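Local coordinates for hypothetical protein (Corynebacterium diphtheriae, PDB 2HRX) that is of unknown function but belongs to the YqgE/AlgH (UPF0301) family of proteins, at residues 75-80 against 132-137; 89-94 against 113-118; 156-161 against 179-184. One frame throughout, in Å; residues are numbered along the deposited sequence.

Interaction 1 of 3, residues 75-80 against 132-137; sequences QALYIG and MRLFAG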
ATOM      1  N   GLN A  75     -13.247   1.180   9.209  1.00 16.65           N
ATOM      2  CA  GLN A  75     -13.959   0.606   8.071  1.00 16.92           C
ATOM      3  C   GLN A  75     -14.373   1.659   7.051  1.00 17.26           C
ATOM      4  O   GLN A  75     -15.555   1.828   6.748  1.00 17.23           O
ATOM      5  CB  GLN A  75     -15.174  -0.184   8.569  1.00 17.58           C
ATOM      6  CG  GLN A  75     -14.777  -1.318   9.503  1.00 19.91           C
ATOM      7  CD  GLN A  75     -15.961  -2.050  10.087  1.00 22.26           C
ATOM      8  OE1 GLN A  75     -16.852  -1.437  10.676  1.00 25.92           O
ATOM      9  NE2 GLN A  75     -15.976  -3.371   9.939  1.00 22.14           N
ATOM     10  N   ALA A  76     -13.377   2.363   6.521  1.00 17.57           N
ATOM     11  CA  ALA A  76     -13.597   3.402   5.524  1.00 15.19           C
ATOM     12  C   ALA A  76     -12.717   3.122   4.313  1.00 15.30           C
ATOM     13  O   ALA A  76     -11.705   2.437   4.423  1.00 13.31           O
ATOM     14  CB  ALA A  76     -13.241   4.756   6.102  1.00 18.05           C
ATOM     15  N   LEU A  77     -13.106   3.644   3.157  1.00 13.48           N
ATOM     16  CA  LEU A  77     -12.296   3.458   1.958  1.00 15.56           C
ATOM     17  C   LEU A  77     -11.068   4.339   2.094  1.00 13.42           C
ATOM     18  O   LEU A  77     -11.158   5.462   2.586  1.00 14.47           O
ATOM     19  CB  LEU A  77     -13.068   3.876   0.706  1.00 14.59           C
ATOM     20  CG  LEU A  77     -13.800   2.826  -0.136  1.00 17.53           C
ATOM     21  CD1 LEU A  77     -14.549   1.844   0.735  1.00 19.51           C
ATOM     22  CD2 LEU A  77     -14.751   3.545  -1.075  1.00 18.71           C
ATOM     23  N   TYR A  78      -9.919   3.821   1.681  1.00 12.81           N
ATOM     24  CA  TYR A  78      -8.688   4.589   1.711  1.00 12.31           C
ATOM     25  C   TYR A  78      -8.449   5.038   0.271  1.00 11.92           C
ATOM     26  O   TYR A  78      -8.847   4.350  -0.664  1.00 12.60           O
ATOM     27  CB  TYR A  78      -7.528   3.726   2.210  1.00 11.55           C
ATOM     28  CG  TYR A  78      -7.434   3.674   3.717  1.00 11.08           C
ATOM     29  CD1 TYR A  78      -8.494   3.201   4.485  1.00 11.00           C
ATOM     30  CD2 TYR A  78      -6.303   4.139   4.378  1.00 12.56           C
ATOM     31  CE1 TYR A  78      -8.429   3.201   5.889  1.00 11.40           C
ATOM     32  CE2 TYR A  78      -6.228   4.140   5.776  1.00 13.06           C
ATOM     33  CZ  TYR A  78      -7.299   3.670   6.521  1.00 12.41           C
ATOM     34  OH  TYR A  78      -7.237   3.679   7.899  1.00 15.39           O
ATOM     35  N   ILE A  79      -7.837   6.205   0.092  1.00 11.15           N
ATOM     36  CA  ILE A  79      -7.568   6.719  -1.248  1.00 12.24           C
ATOM     37  C   ILE A  79      -6.285   6.075  -1.760  1.00 11.75           C
ATOM     38  O   ILE A  79      -5.186   6.443  -1.348  1.00 12.61           O
ATOM     39  CB  ILE A  79      -7.408   8.260  -1.225  1.00 14.44           C
ATOM     40  CG1 ILE A  79      -8.656   8.892  -0.605  1.00 14.97           C
ATOM     41  CG2 ILE A  79      -7.192   8.796  -2.641  1.00 14.32           C
ATOM     42  CD1 ILE A  79      -8.574  10.408  -0.449  1.00 18.83           C
ATOM     43  N   GLY A  80      -6.435   5.110  -2.661  1.00 11.77           N
ATOM     44  CA  GLY A  80      -5.279   4.412  -3.202  1.00  9.74           C
ATOM     45  C   GLY A  80      -4.454   5.208  -4.195  1.00 10.51           C
ATOM     46  O   GLY A  80      -3.251   4.986  -4.320  1.00  9.96           O
HETATM   47  N   MSE A 132      -8.060  -6.810   6.505  1.00 12.13           N
HETATM   48  CA  MSE A 132      -8.292  -6.371   5.137  1.00 13.75           C
HETATM   49  C   MSE A 132      -8.646  -4.889   5.074  1.00 12.63           C
HETATM   50  O   MSE A 132      -9.300  -4.354   5.969  1.00 13.27           O
HETATM   51  CB  MSE A 132      -9.427  -7.187   4.515  1.00 17.11           C
HETATM   52  CG  MSE A 132      -9.612  -6.939   3.044  1.00 24.07           C
HETATM   53 SE   MSE A 132     -11.144  -7.890   2.378  1.00 38.64          SE
HETATM   54  CE  MSE A 132     -12.403  -6.419   2.400  1.00 35.64           C
ATOM     55  N   ARG A 133      -8.217  -4.237   4.000  1.00 11.77           N
ATOM     56  CA  ARG A 133      -8.490  -2.819   3.808  1.00 10.90           C
ATOM     57  C   ARG A 133      -8.864  -2.564   2.356  1.00 10.77           C
ATOM     58  O   ARG A 133      -8.308  -3.182   1.444  1.00 11.38           O
ATOM     59  CB  ARG A 133      -7.264  -1.997   4.204  1.00 12.72           C
ATOM     60  CG  ARG A 133      -7.452  -0.493   4.121  1.00 10.44           C
ATOM     61  CD  ARG A 133      -6.600   0.201   5.181  1.00 11.77           C
ATOM     62  NE  ARG A 133      -7.135  -0.021   6.523  1.00 10.15           N
ATOM     63  CZ  ARG A 133      -6.515   0.336   7.643  1.00 10.20           C
ATOM     64  NH1 ARG A 133      -5.334   0.936   7.584  1.00 12.56           N
ATOM     65  NH2 ARG A 133      -7.071   0.089   8.823  1.00 13.12           N
ATOM     66  N   LEU A 134      -9.813  -1.658   2.145  1.00 10.02           N
ATOM     67  CA  LEU A 134     -10.273  -1.331   0.798  1.00 10.74           C
ATOM     68  C   LEU A 134      -9.707  -0.004   0.299  1.00 10.86           C
ATOM     69  O   LEU A 134      -9.694   0.989   1.026  1.00 10.59           O
ATOM     70  CB  LEU A 134     -11.801  -1.287   0.761  1.00 12.34           C
ATOM     71  CG  LEU A 134     -12.556  -2.578   1.089  1.00 14.17           C
ATOM     72  CD1 LEU A 134     -14.049  -2.358   0.858  1.00 16.19           C
ATOM     73  CD2 LEU A 134     -12.058  -3.714   0.205  1.00 17.47           C
ATOM     74  N   PHE A 135      -9.273  -0.001  -0.958  1.00  8.49           N
ATOM     75  CA  PHE A 135      -8.671   1.172  -1.591  1.00 10.39           C
ATOM     76  C   PHE A 135      -9.388   1.616  -2.859  1.00 11.35           C
ATOM     77  O   PHE A 135      -9.520   0.846  -3.815  1.00 12.57           O
ATOM     78  CB  PHE A 135      -7.215   0.867  -1.944  1.00 11.01           C
ATOM     79  CG  PHE A 135      -6.390   0.472  -0.767  1.00  9.78           C
ATOM     80  CD1 PHE A 135      -5.768   1.437   0.019  1.00 11.39           C
ATOM     81  CD2 PHE A 135      -6.292  -0.868  -0.392  1.00  9.00           C
ATOM     82  CE1 PHE A 135      -5.068   1.078   1.162  1.00 11.56           C
ATOM     83  CE2 PHE A 135      -5.593  -1.238   0.751  1.00  9.38           C
ATOM     84  CZ  PHE A 135      -4.983  -0.269   1.529  1.00 13.87           C
ATOM     85  N   ALA A 136      -9.835   2.866  -2.865  1.00  9.34           N
ATOM     86  CA  ALA A 136     -10.506   3.440  -4.020  1.00  9.39           C
ATOM     87  C   ALA A 136      -9.435   4.212  -4.795  1.00 10.64           C
ATOM     88  O   ALA A 136      -8.763   5.074  -4.230  1.00  9.91           O
ATOM     89  CB  ALA A 136     -11.614   4.387  -3.561  1.00  7.79           C
ATOM     90  N   GLY A 137      -9.282   3.904  -6.081  1.00 11.10           N
ATOM     91  CA  GLY A 137      -8.279   4.581  -6.883  1.00 11.31           C
ATOM     92  C   GLY A 137      -6.908   3.949  -6.717  1.00 12.47           C
ATOM     93  O   GLY A 137      -6.677   3.189  -5.777  1.00 12.67           O
TER
HETATM   94  O   HOH W   1     -11.200  -0.335   4.252  1.00 13.57           O
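Y78 and F135 sit side by side across a parallel pairing of strands 76-79 and 129-141 in the mixed sheet of this AlgH-like fold, and the pair illustrates how a sheet can be firm at one end and wet at the other. At the firm end three backbone bonds follow one another: Y78 N to L134 O at 2.9 Å, A136 N to Y78 O at 2.8 Å, and G80 N to A136 O. Between the first two, F135 CA-H also approaches Y78 O, while F135 CD1 presses on Y78 CB at 3.6 Å.

The ring of Y78 swings to the R133 side because its CG lies anti to the carbonyl carbon (chi1 -84°). R133 bends twice along its chain to lay CD over the ring, 3.5 Å from the centroid and close to the ring normal, a CH-pi contact. Its guanidinium continues flat above the same ring, with planes 5° apart and the phenol oxygen over its rim. This stack leaves the guanidinium edge usable, and NH1 gives a hydrogen bond to A167 O.

Toward A76 the strands splay, their axes 53° apart, and packing thins to looser apolar touches such as L77 CD1 on L134 CB at 4.2 Å. Here the ladder's next bond is replaced by solvent: A76 O and L134 N stand 5.1 Å apart, and one water spans them, accepting from L134 N and donating to A76 O at 2.8 Å.

Interaction 2 of 3, residues 89-94 against 113-118; sequences VGVGVT and LVMVNL
The CE methyl of M115, a selenomethionine, pushes in between V89 and V91, standing 3.3 Å from V89 CG2 and equally near V91 CG2. Both approaches are shorter than ordinary carbon contacts, so the exact place of this methyl is doubtful, and the chain, bent at chi2 and chi3, leads toward the two valines. Farther along the same face, V93 CG2 meets L113 CD2 more loosely at 4.3 Å.

On the other face the chain offers G90 and G92, and the side chains opposite lie low over bare backbone: V116 CG2 is 4.0 Å from G92 N, and, past the strand, L118 CD1 is 3.9 Å from G90 N. Where the strand leaves, T94 CG2 crosses V114 CG1 at about a right angle, 3.5 Å away.

This is an antiparallel pairing within the mixed sheet, with V91-M115 and V93-L113 as non-hydrogen-bonded pairs and G92-V114 as the hydrogen-bonded pair between them. G92 N gives to V114 O, and V114 N returns the bond to G92 O at 3.0 Å. V116 N reaches G90 O at 2.8 Å. Beyond the strand end, L118 O accepts from the indole W67 NE1.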
ATOM      1  N   VAL A  89     -10.303  -1.809  -4.660  1.00 16.72           N
ATOM      2  CA  VAL A  89      -9.542  -3.043  -4.576  1.00 16.66           C
ATOM      3  C   VAL A  89      -9.266  -3.378  -3.109  1.00 14.86           C
ATOM      4  O   VAL A  89      -9.114  -2.484  -2.272  1.00 15.01           O
ATOM      5  CB  VAL A  89      -8.218  -2.924  -5.362  1.00 20.33           C
ATOM      6  CG1 VAL A  89      -7.140  -2.278  -4.515  1.00 18.09           C
ATOM      7  CG2 VAL A  89      -7.799  -4.282  -5.851  1.00 23.16           C
ATOM      8  N   GLY A  90      -9.215  -4.664  -2.791  1.00 11.83           N
ATOM      9  CA  GLY A  90      -8.969  -5.047  -1.415  1.00 12.30           C
ATOM     10  C   GLY A  90      -7.652  -5.759  -1.188  1.00 10.68           C
ATOM     11  O   GLY A  90      -7.259  -6.617  -1.975  1.00 11.34           O
ATOM     12  N   VAL A  91      -6.957  -5.382  -0.120  1.00 10.15           N
ATOM     13  CA  VAL A  91      -5.690  -6.015   0.229  1.00  9.61           C
ATOM     14  C   VAL A  91      -5.907  -6.676   1.578  1.00 10.42           C
ATOM     15  O   VAL A  91      -6.377  -6.039   2.514  1.00 12.06           O
ATOM     16  CB  VAL A  91      -4.538  -4.994   0.376  1.00  8.70           C
ATOM     17  CG1 VAL A  91      -3.243  -5.728   0.709  1.00 11.23           C
ATOM     18  CG2 VAL A  91      -4.378  -4.185  -0.901  1.00  9.91           C
ATOM     19  N   GLY A  92      -5.569  -7.955   1.676  1.00 10.62           N
ATOM     20  CA  GLY A  92      -5.763  -8.644   2.929  1.00 11.73           C
ATOM     21  C   GLY A  92      -4.490  -9.260   3.457  1.00 12.34           C
ATOM     22  O   GLY A  92      -3.442  -9.219   2.807  1.00 12.01           O
ATOM     23  N   VAL A  93      -4.586  -9.812   4.661  1.00 10.35           N
ATOM     24  CA  VAL A  93      -3.471 -10.478   5.309  1.00 10.38           C
ATOM     25  C   VAL A  93      -3.974 -11.896   5.542  1.00 10.56           C
ATOM     26  O   VAL A  93      -4.934 -12.103   6.286  1.00  8.28           O
ATOM     27  CB  VAL A  93      -3.139  -9.827   6.664  1.00 10.64           C
ATOM     28  CG1 VAL A  93      -1.960 -10.540   7.305  1.00 12.14           C
ATOM     29  CG2 VAL A  93      -2.834  -8.346   6.471  1.00 12.83           C
ATOM     30  N   THR A  94      -3.332 -12.871   4.909  1.00 11.05           N
ATOM     31  CA  THR A  94      -3.774 -14.250   5.051  1.00 11.80           C
ATOM     32  C   THR A  94      -3.732 -14.738   6.488  1.00 11.55           C
ATOM     33  O   THR A  94      -2.844 -14.369   7.262  1.00 10.12           O
ATOM     34  CB  THR A  94      -2.937 -15.203   4.191  1.00 11.00           C
ATOM     35  OG1 THR A  94      -1.559 -15.090   4.561  1.00 13.97           O
ATOM     36  CG2 THR A  94      -3.108 -14.870   2.716  1.00  9.61           C
ATOM     37  N   LEU A 113       0.587 -10.861   2.376  1.00 14.44           N
ATOM     38  CA  LEU A 113      -0.216  -9.849   1.710  1.00 13.70           C
ATOM     39  C   LEU A 113      -0.848 -10.419   0.456  1.00 12.89           C
ATOM     40  O   LEU A 113      -0.177 -11.071  -0.345  1.00 12.44           O
ATOM     41  CB  LEU A 113       0.653  -8.643   1.361  1.00 14.02           C
ATOM     42  CG  LEU A 113       1.308  -7.974   2.571  1.00 16.62           C
ATOM     43  CD1 LEU A 113       2.123  -6.777   2.110  1.00 17.00           C
ATOM     44  CD2 LEU A 113       0.233  -7.549   3.563  1.00 18.02           C
ATOM     45  N   VAL A 114      -2.140 -10.163   0.281  1.00 12.60           N
ATOM     46  CA  VAL A 114      -2.854 -10.672  -0.880  1.00 12.10           C
ATOM     47  C   VAL A 114      -3.868  -9.679  -1.416  1.00 13.40           C
ATOM     48  O   VAL A 114      -4.260  -8.736  -0.733  1.00 13.51           O
ATOM     49  CB  VAL A 114      -3.640 -11.965  -0.549  1.00 14.13           C
ATOM     50  CG1 VAL A 114      -2.693 -13.122  -0.294  1.00 14.47           C
ATOM     51  CG2 VAL A 114      -4.518 -11.724   0.673  1.00 14.34           C
HETATM   52  N   MSE A 115      -4.285  -9.925  -2.652  1.00 13.54           N
HETATM   53  CA  MSE A 115      -5.294  -9.130  -3.320  1.00 14.38           C
HETATM   54  C   MSE A 115      -6.555  -9.966  -3.124  1.00 13.07           C
HETATM   55  O   MSE A 115      -6.517 -11.191  -3.298  1.00 11.85           O
HETATM   56  CB  MSE A 115      -4.979  -9.029  -4.811  1.00 20.45           C
HETATM   57  CG  MSE A 115      -5.105  -7.646  -5.394  1.00 30.98           C
HETATM   58 SE   MSE A 115      -3.876  -6.441  -4.542  1.00 43.40          SE
HETATM   59  CE  MSE A 115      -5.134  -5.070  -4.028  1.00 39.78           C
ATOM     60  N   VAL A 116      -7.656  -9.326  -2.745  1.00 10.49           N
ATOM     61  CA  VAL A 116      -8.907 -10.051  -2.539  1.00  9.99           C
ATOM     62  C   VAL A 116      -9.901  -9.774  -3.660  1.00 10.31           C
ATOM     63  O   VAL A 116     -10.176  -8.621  -3.980  1.00 11.27           O
ATOM     64  CB  VAL A 116      -9.572  -9.663  -1.189  1.00 11.03           C
ATOM     65  CG1 VAL A 116     -10.848 -10.478  -0.980  1.00  7.80           C
ATOM     66  CG2 VAL A 116      -8.602  -9.895  -0.043  1.00 10.83           C
ATOM     67  N   ASN A 117     -10.428 -10.832  -4.269  1.00 11.28           N
ATOM     68  CA  ASN A 117     -11.416 -10.672  -5.336  1.00 12.84           C
ATOM     69  C   ASN A 117     -12.716 -10.228  -4.668  1.00 14.76           C
ATOM     70  O   ASN A 117     -13.420 -11.043  -4.068  1.00 15.63           O
ATOM     71  CB  ASN A 117     -11.622 -12.007  -6.068  1.00 14.66           C
ATOM     72  CG  ASN A 117     -12.651 -11.918  -7.187  1.00 16.25           C
ATOM     73  OD1 ASN A 117     -12.947 -12.914  -7.846  1.00 20.71           O
ATOM     74  ND2 ASN A 117     -13.200 -10.730  -7.406  1.00 16.18           N
ATOM     75  N   LEU A 118     -13.030  -8.940  -4.766  1.00 13.58           N
ATOM     76  CA  LEU A 118     -14.238  -8.406  -4.140  1.00 14.54           C
ATOM     77  C   LEU A 118     -15.542  -8.941  -4.735  1.00 16.06           C
ATOM     78  O   LEU A 118     -16.633  -8.563  -4.306  1.00 14.79           O
ATOM     79  CB  LEU A 118     -14.212  -6.876  -4.181  1.00 12.27           C
ATOM     80  CG  LEU A 118     -13.031  -6.261  -3.416  1.00 13.87           C
ATOM     81  CD1 LEU A 118     -13.052  -4.752  -3.562  1.00 13.04           C
ATOM     82  CD2 LEU A 118     -13.096  -6.660  -1.943  1.00 12.49           C
TER

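Interaction 3 of 3, residues 156-161 against 179-184; sequences FVAPAL and RRQPMP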
ATOM      1  N   PHE A 156      11.694   5.642  -1.784  1.00  9.41           N
ATOM      2  CA  PHE A 156      12.546   4.689  -1.097  1.00  9.86           C
ATOM      3  C   PHE A 156      11.775   3.376  -1.099  1.00 11.23           C
ATOM      4  O   PHE A 156      10.662   3.305  -0.574  1.00 10.98           O
ATOM      5  CB  PHE A 156      12.826   5.096   0.344  1.00 11.09           C
ATOM      6  CG  PHE A 156      13.675   4.101   1.068  1.00 11.04           C
ATOM      7  CD1 PHE A 156      15.012   3.927   0.715  1.00 11.89           C
ATOM      8  CD2 PHE A 156      13.125   3.284   2.054  1.00 11.40           C
ATOM      9  CE1 PHE A 156      15.793   2.949   1.335  1.00 12.63           C
ATOM     10  CE2 PHE A 156      13.902   2.301   2.680  1.00 12.16           C
ATOM     11  CZ  PHE A 156      15.236   2.137   2.315  1.00 12.80           C
ATOM     12  N   VAL A 157      12.362   2.344  -1.693  1.00 11.24           N
ATOM     13  CA  VAL A 157      11.716   1.040  -1.770  1.00 10.88           C
ATOM     14  C   VAL A 157      12.012   0.231  -0.519  1.00 12.76           C
ATOM     15  O   VAL A 157      13.178   0.011  -0.169  1.00 12.68           O
ATOM     16  CB  VAL A 157      12.201   0.249  -3.018  1.00  8.91           C
ATOM     17  CG1 VAL A 157      11.462  -1.084  -3.120  1.00  9.08           C
ATOM     18  CG2 VAL A 157      11.970   1.076  -4.287  1.00 11.56           C
ATOM     19  N   ALA A 158      10.958  -0.210   0.158  1.00 13.39           N
ATOM     20  CA  ALA A 158      11.118  -0.999   1.369  1.00 14.23           C
ATOM     21  C   ALA A 158      10.010  -2.033   1.460  1.00 15.30           C
ATOM     22  O   ALA A 158       8.934  -1.855   0.884  1.00 15.78           O
ATOM     23  CB  ALA A 158      11.090  -0.098   2.595  1.00 12.71           C
ATOM     24  N   PRO A 159      10.253  -3.131   2.188  1.00 15.65           N
ATOM     25  CA  PRO A 159       9.211  -4.150   2.304  1.00 16.54           C
ATOM     26  C   PRO A 159       8.039  -3.655   3.138  1.00 16.66           C
ATOM     27  O   PRO A 159       8.209  -2.837   4.039  1.00 16.72           O
ATOM     28  CB  PRO A 159       9.940  -5.318   2.961  1.00 18.13           C
ATOM     29  CG  PRO A 159      10.946  -4.638   3.824  1.00 18.78           C
ATOM     30  CD  PRO A 159      11.471  -3.535   2.915  1.00 17.56           C
ATOM     31  N   ALA A 160       6.846  -4.138   2.817  1.00 15.90           N
ATOM     32  CA  ALA A 160       5.666  -3.747   3.565  1.00 15.01           C
ATOM     33  C   ALA A 160       5.396  -4.789   4.635  1.00 16.76           C
ATOM     34  O   ALA A 160       5.818  -5.944   4.522  1.00 16.11           O
ATOM     35  CB  ALA A 160       4.471  -3.631   2.643  1.00 14.66           C
ATOM     36  N   LEU A 161       4.710  -4.363   5.687  1.00 17.87           N
ATOM     37  CA  LEU A 161       4.354  -5.252   6.776  1.00 17.54           C
ATOM     38  C   LEU A 161       2.838  -5.286   6.831  1.00 17.36           C
ATOM     39  O   LEU A 161       2.175  -4.320   6.446  1.00 15.63           O
ATOM     40  CB  LEU A 161       4.906  -4.724   8.103  1.00 18.43           C
ATOM     41  CG  LEU A 161       6.421  -4.664   8.312  1.00 18.09           C
ATOM     42  CD1 LEU A 161       6.713  -4.025   9.663  1.00 20.72           C
ATOM     43  CD2 LEU A 161       7.011  -6.062   8.247  1.00 21.90           C
ATOM     44  N   ARG A 179      10.181   5.541  10.325  1.00 10.99           N
ATOM     45  CA  ARG A 179      10.875   5.247  11.579  1.00 13.12           C
ATOM     46  C   ARG A 179      11.466   3.846  11.665  1.00 14.33           C
ATOM     47  O   ARG A 179      12.385   3.614  12.452  1.00 15.08           O
ATOM     48  CB  ARG A 179       9.948   5.481  12.773  1.00 13.48           C
ATOM     49  CG  ARG A 179       9.671   6.951  13.033  1.00 13.04           C
ATOM     50  CD  ARG A 179       8.595   7.162  14.090  1.00 18.04           C
ATOM     51  NE  ARG A 179       8.202   8.566  14.099  1.00 21.73           N
ATOM     52  CZ  ARG A 179       7.043   9.030  13.646  1.00 21.64           C
ATOM     53  NH1 ARG A 179       6.131   8.205  13.150  1.00 21.59           N
ATOM     54  NH2 ARG A 179       6.813  10.336  13.654  1.00 26.52           N
ATOM     55  N   ARG A 180      10.959   2.905  10.873  1.00 14.87           N
ATOM     56  CA  ARG A 180      11.503   1.558  10.927  1.00 15.41           C
ATOM     57  C   ARG A 180      12.590   1.324   9.881  1.00 16.60           C
ATOM     58  O   ARG A 180      13.071   0.205   9.722  1.00 16.06           O
ATOM     59  CB  ARG A 180      10.391   0.500  10.790  1.00 16.64           C
ATOM     60  CG  ARG A 180       9.769   0.337   9.405  1.00 16.24           C
ATOM     61  CD  ARG A 180       8.984  -0.976   9.344  1.00 16.89           C
ATOM     62  NE  ARG A 180       8.449  -1.264   8.013  1.00 16.57           N
ATOM     63  CZ  ARG A 180       7.215  -0.960   7.620  1.00 19.66           C
ATOM     64  NH1 ARG A 180       6.377  -0.360   8.457  1.00 18.39           N
ATOM     65  NH2 ARG A 180       6.819  -1.252   6.385  1.00 19.20           N
ATOM     66  N   GLN A 181      12.986   2.379   9.171  1.00 13.95           N
ATOM     67  CA  GLN A 181      14.032   2.243   8.162  1.00 15.65           C
ATOM     68  C   GLN A 181      15.387   2.622   8.768  1.00 15.66           C
ATOM     69  O   GLN A 181      15.455   3.223   9.837  1.00 14.21           O
ATOM     70  CB  GLN A 181      13.741   3.140   6.952  1.00 13.75           C
ATOM     71  CG  GLN A 181      12.392   2.908   6.286  1.00 14.70           C
ATOM     72  CD  GLN A 181      12.139   1.455   5.948  1.00 15.42           C
ATOM     73  OE1 GLN A 181      12.991   0.778   5.379  1.00 15.71           O
ATOM     74  NE2 GLN A 181      10.954   0.974   6.287  1.00 15.44           N
ATOM     75  N   PRO A 182      16.487   2.269   8.090  1.00 17.73           N
ATOM     76  CA  PRO A 182      17.807   2.608   8.629  1.00 18.25           C
ATOM     77  C   PRO A 182      18.013   4.111   8.764  1.00 19.80           C
ATOM     78  O   PRO A 182      17.352   4.900   8.089  1.00 18.09           O
ATOM     79  CB  PRO A 182      18.762   1.990   7.609  1.00 18.55           C
ATOM     80  CG  PRO A 182      17.979   0.821   7.077  1.00 20.08           C
ATOM     81  CD  PRO A 182      16.610   1.422   6.891  1.00 18.51           C
HETATM   82  N   MSE A 183      18.923   4.510   9.647  1.00 21.03           N
HETATM   83  CA  MSE A 183      19.221   5.925   9.828  1.00 22.48           C
HETATM   84  C   MSE A 183      19.785   6.430   8.506  1.00 20.89           C
HETATM   85  O   MSE A 183      20.392   5.667   7.754  1.00 21.78           O
HETATM   86  CB  MSE A 183      20.254   6.117  10.941  1.00 27.00           C
HETATM   87  CG  MSE A 183      19.706   5.956  12.346  1.00 33.02           C
HETATM   88 SE   MSE A 183      18.524   7.398  12.826  1.00 45.36          SE
HETATM   89  CE  MSE A 183      19.842   8.746  13.256  1.00 39.60           C
ATOM     90  N   PRO A 184      19.606   7.723   8.207  1.00 18.69           N
ATOM     91  CA  PRO A 184      18.921   8.745   9.008  1.00 18.09           C
ATOM     92  C   PRO A 184      17.446   9.000   8.666  1.00 16.88           C
ATOM     93  O   PRO A 184      16.899  10.038   9.039  1.00 15.68           O
ATOM     94  CB  PRO A 184      19.763   9.978   8.741  1.00 17.40           C
ATOM     95  CG  PRO A 184      20.029   9.827   7.271  1.00 16.32           C
ATOM     96  CD  PRO A 184      20.398   8.355   7.136  1.00 17.36           C
TER
HETATM   97  O   HOH W   2      10.145  -1.787   5.780  1.00 16.58           O
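R180 and Q181 reach across to P159, L161, A158 and F156, joining the segment that follows helix 173-179 to strand 155-159, which pairs antiparallel with strand 19-23 in the mixed sheet of the AlgH-like fold. No strand ladder links the two segments; the join is made by side chains and one water, an example of a loop fastened to a sheet by long polar side chains.

The arginine can be followed outward. From CB the chain starts with CG wedged between the backbone N and the carbonyl carbon (chi1 73°) and then runs extended to NE, so that it spans the gap to the other segment. CD is the first atom to meet it, 3.8 Å from L161 CD1. That same methyl then sits over one face of the guanidinium, 3.7 Å from CZ and displaced toward its rim, the leucine coming from the opposite direction. NE donates to a water. At the tip, NH2 gives a hydrogen bond to P159 O at 3.2 Å, with the acceptor in the guanidinium plane and the donor on a carbonyl lone pair. NH2 also forms a salt bridge with D164, whose OD2 takes the backbone N-H of L161 as well; that carboxylate thus ties R180 to the chain beside its apolar cover.

Q181, bent at chi2, turns its amide inward instead. OE1 arrives in plane at the edge of the F156 ring, 3.2 Å from CE2, with A158 CB 3.5 Å from the same oxygen. The amide is tilted 57° from the ring, and NE2 is held by V177 O. The water bound by R180 NE completes the bridge: it donates to P159 O at 2.8 Å and accepts from Q181 NE2 at 2.9 Å.

Overall arrangement
Read from the N terminus, of the three contacts, the first segment met is 75-80, and its loop closes only when 132-137 returns to pair with it. Nested inside that loop, interaction 2 joins 89-94 to 113-118. The two contacts share a seam, because strands 87-94 and 129-141 are sheet neighbours: F135 N lies 2.8 Å from V89 O, and R133 N similarly faces V91 O, both probable hydrogen bonds. Interaction 3 follows in series, closing the short, largely helical excursion from 156-161 to 179-184 on the opposite side of the chain's centre. It does not touch interaction 1, but meets interaction 2 where A160 CB packs on L113 CD1.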